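Local coordinates for serine-repeat antigen protein (PDB 3CH3) that is a papain-family, protease-like antigen of the malaria parasite Plasmodium falciparum with a noncanonical active-site serine, at residues Gly167-Tyr172 against Val254-Val259. Numbering follows the deposited sequence.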
ATOM      1  N   GLY A 167       5.395  -4.334  -7.878  1.00 29.98           N
ATOM      2  CA  GLY A 167       5.818  -4.692  -6.527  1.00 30.63           C
ATOM      3  C   GLY A 167       4.714  -4.650  -5.475  1.00 30.81           C
ATOM      4  O   GLY A 167       4.877  -5.186  -4.364  1.00 31.09           O
ATOM      5  N   SER A 168       3.582  -4.027  -5.827  1.00 30.88           N
ATOM      6  CA  SER A 168       2.460  -3.836  -4.916  1.00 30.33           C
ATOM      7  C   SER A 168       1.282  -3.189  -5.638  1.00 30.04           C
ATOM      8  O   SER A 168       1.459  -2.639  -6.735  1.00 29.56           O
ATOM      9  CB  SER A 168       2.879  -2.897  -3.762  1.00 30.41           C
ATOM     10  OG  SER A 168       3.233  -1.612  -4.274  1.00 31.24           O
ATOM     11  N   VAL A 169       0.103  -3.221  -4.999  1.00 28.65           N
ATOM     12  CA  VAL A 169      -0.980  -2.307  -5.322  1.00 29.61           C
ATOM     13  C   VAL A 169      -1.443  -1.651  -4.030  1.00 29.73           C
ATOM     14  O   VAL A 169      -1.110  -2.128  -2.929  1.00 30.77           O
ATOM     15  CB  VAL A 169      -2.199  -2.978  -6.024  1.00 29.90           C
ATOM     16  CG1 VAL A 169      -1.745  -3.614  -7.340  1.00 29.94           C
ATOM     17  CG2 VAL A 169      -2.888  -4.027  -5.118  1.00 30.59           C
ATOM     18  N   ILE A 170      -2.184  -0.555  -4.165  1.00 29.76           N
ATOM     19  CA  ILE A 170      -2.839   0.041  -3.011  1.00 29.30           C
ATOM     20  C   ILE A 170      -4.208  -0.637  -2.927  1.00 29.67           C
ATOM     21  O   ILE A 170      -4.865  -0.838  -3.950  1.00 29.96           O
ATOM     22  CB  ILE A 170      -3.010   1.539  -3.234  1.00 28.29           C
ATOM     23  CG1 ILE A 170      -1.612   2.183  -3.431  1.00 29.84           C
ATOM     24  CG2 ILE A 170      -3.814   2.197  -2.093  1.00 29.28           C
ATOM     25  CD1 ILE A 170      -1.735   3.563  -4.078  1.00 31.07           C
ATOM     26  N   ALA A 171      -4.627  -1.018  -1.728  1.00 29.34           N
ATOM     27  CA  ALA A 171      -5.960  -1.581  -1.519  1.00 29.95           C
ATOM     28  C   ALA A 171      -6.658  -0.838  -0.385  1.00 31.98           C
ATOM     29  O   ALA A 171      -5.999  -0.326   0.521  1.00 30.52           O
ATOM     30  CB  ALA A 171      -5.910  -3.091  -1.193  1.00 30.94           C
ATOM     31  N   TYR A 172      -7.982  -0.775  -0.468  1.00 30.12           N
ATOM     32  CA  TYR A 172      -8.788  -0.171   0.572  1.00 30.37           C
ATOM     33  C   TYR A 172      -9.602  -1.263   1.249  1.00 30.34           C
ATOM     34  O   TYR A 172     -10.220  -2.123   0.571  1.00 29.34           O
ATOM     35  CB  TYR A 172      -9.733   0.897   0.004  1.00 31.19           C
ATOM     36  CG  TYR A 172      -9.193   2.267   0.234  1.00 34.14           C
ATOM     37  CD1 TYR A 172      -8.576   2.961  -0.792  1.00 37.55           C
ATOM     38  CD2 TYR A 172      -9.204   2.842   1.517  1.00 33.58           C
ATOM     39  CE1 TYR A 172      -8.056   4.275  -0.560  1.00 39.87           C
ATOM     40  CE2 TYR A 172      -8.707   4.106   1.760  1.00 37.39           C
ATOM     41  CZ  TYR A 172      -8.120   4.813   0.736  1.00 37.24           C
ATOM     42  OH  TYR A 172      -7.615   6.065   0.987  1.00 43.43           O
ATOM     43  N   VAL A 254      -8.967  -1.508  -5.270  1.00 31.20           N
ATOM     44  CA  VAL A 254      -7.526  -1.465  -5.529  1.00 32.33           C
ATOM     45  C   VAL A 254      -7.229  -0.246  -6.408  1.00 31.76           C
ATOM     46  O   VAL A 254      -8.040   0.135  -7.262  1.00 30.07           O
ATOM     47  CB  VAL A 254      -7.074  -2.779  -6.170  1.00 34.59           C
ATOM     48  CG1 VAL A 254      -5.705  -2.649  -6.831  1.00 37.00           C
ATOM     49  CG2 VAL A 254      -7.084  -3.918  -5.141  1.00 33.84           C
ATOM     50  N   VAL A 255      -6.089   0.390  -6.158  1.00 30.26           N
ATOM     51  CA  VAL A 255      -5.621   1.547  -6.950  1.00 30.53           C
ATOM     52  C   VAL A 255      -4.184   1.263  -7.346  1.00 30.46           C
ATOM     53  O   VAL A 255      -3.376   0.769  -6.539  1.00 29.69           O
ATOM     54  CB  VAL A 255      -5.676   2.887  -6.159  1.00 30.71           C
ATOM     55  CG1 VAL A 255      -5.018   4.058  -6.983  1.00 30.64           C
ATOM     56  CG2 VAL A 255      -7.158   3.252  -5.775  1.00 32.25           C
ATOM     57  N   ILE A 256      -3.883   1.561  -8.606  1.00 30.46           N
ATOM     58  CA  ILE A 256      -2.556   1.406  -9.155  1.00 31.80           C
ATOM     59  C   ILE A 256      -2.138   2.758  -9.760  1.00 31.87           C
ATOM     60  O   ILE A 256      -2.907   3.380 -10.491  1.00 32.01           O
ATOM     61  CB  ILE A 256      -2.628   0.297 -10.234  1.00 32.73           C
ATOM     62  CG1 ILE A 256      -2.920  -1.053  -9.545  1.00 36.20           C
ATOM     63  CG2 ILE A 256      -1.407   0.277 -11.128  1.00 33.93           C
ATOM     64  CD1 ILE A 256      -4.073  -1.813 -10.252  1.00 42.40           C
ATOM     65  N   PHE A 257      -0.920   3.210  -9.464  1.00 31.23           N
ATOM     66  CA  PHE A 257      -0.400   4.455 -10.067  1.00 32.01           C
ATOM     67  C   PHE A 257       0.234   4.207 -11.418  1.00 32.26           C
ATOM     68  O   PHE A 257       0.974   3.241 -11.583  1.00 31.67           O
ATOM     69  CB  PHE A 257       0.663   5.090  -9.163  1.00 31.54           C
ATOM     70  CG  PHE A 257       0.137   5.660  -7.891  1.00 31.47           C
ATOM     71  CD1 PHE A 257       1.014   5.928  -6.838  1.00 31.69           C
ATOM     72  CD2 PHE A 257      -1.221   5.919  -7.700  1.00 32.11           C
ATOM     73  CE1 PHE A 257       0.555   6.464  -5.629  1.00 33.22           C
ATOM     74  CE2 PHE A 257      -1.689   6.477  -6.473  1.00 34.64           C
ATOM     75  CZ  PHE A 257      -0.803   6.744  -5.441  1.00 34.60           C
ATOM     76  N   ASN A 258      -0.020   5.095 -12.384  1.00 33.72           N
ATOM     77  CA  ASN A 258       0.545   4.926 -13.719  1.00 36.20           C
ATOM     78  C   ASN A 258       1.703   5.917 -13.855  1.00 37.81           C
ATOM     79  O   ASN A 258       1.488   7.083 -14.194  1.00 37.23           O
ATOM     80  CB  ASN A 258      -0.535   5.184 -14.772  1.00 35.96           C
ATOM     81  CG  ASN A 258      -1.720   4.247 -14.609  1.00 37.38           C
ATOM     82  OD1 ASN A 258      -1.554   3.040 -14.426  1.00 38.75           O
ATOM     83  ND2 ASN A 258      -2.919   4.800 -14.666  1.00 38.18           N
ATOM     84  N   VAL A 259       2.909   5.456 -13.530  1.00 40.16           N
ATOM     85  CA  VAL A 259       4.078   6.332 -13.411  1.00 42.90           C
ATOM     86  C   VAL A 259       5.168   5.863 -14.371  1.00 45.03           C
ATOM     87  O   VAL A 259       5.390   4.659 -14.509  1.00 44.55           O
ATOM     88  CB  VAL A 259       4.638   6.366 -11.963  1.00 43.32           C
ATOM     89  CG1 VAL A 259       5.911   7.216 -11.892  1.00 42.72           C
ATOM     90  CG2 VAL A 259       3.614   6.923 -11.005  1.00 43.14           C
TER
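I170 and V255 are joined by two backbone hydrogen bonds, which makes them a hydrogen-bonded antiparallel pair. I170 N donates to V255 O at 3.0 Å. The return bond, V255 N to I170 O, is shorter at 2.8 Å. I170 O also receives a CA-H...O contact from V254 CA at 3.2 Å, so this carbonyl meets two neighbouring residues of the partner strand. A171 and V254 form the next, non-hydrogen-bonded pair; strands 169-172 and 254-257 run antiparallel at 153°, and the separation of CA atoms widens from 4.3 Å at the A171-V254 pair to 5.6 Å between V169 and I256.

Side chains pack on both faces of the sheet. On the face of A171 and V254, V169 straddles two partners: CG2 meets V254 CG1 at 3.6 Å, the two side chains crossing at about a right angle, while CG1 lies against I256 CG1. Helix 152-166 backs this side through I159 and E162.

On the other face I170 CB sits across from V255 CB. I170 CG1 is anti to its own carbonyl carbon (chi1 -60°), and the chain reaches along to set CD1 over one face of the F257 ring, 4.0 Å from the centroid and displaced toward CZ. This CH-pi contact lies beside helices 33-48 and 79-89, with H41 of the former also meeting the F257 ring.

Buried and apolar apart from its paired amides, the contact ties two strands of the papain-fold beta domain together and carries I170 and F257 to the interface with the helical domain.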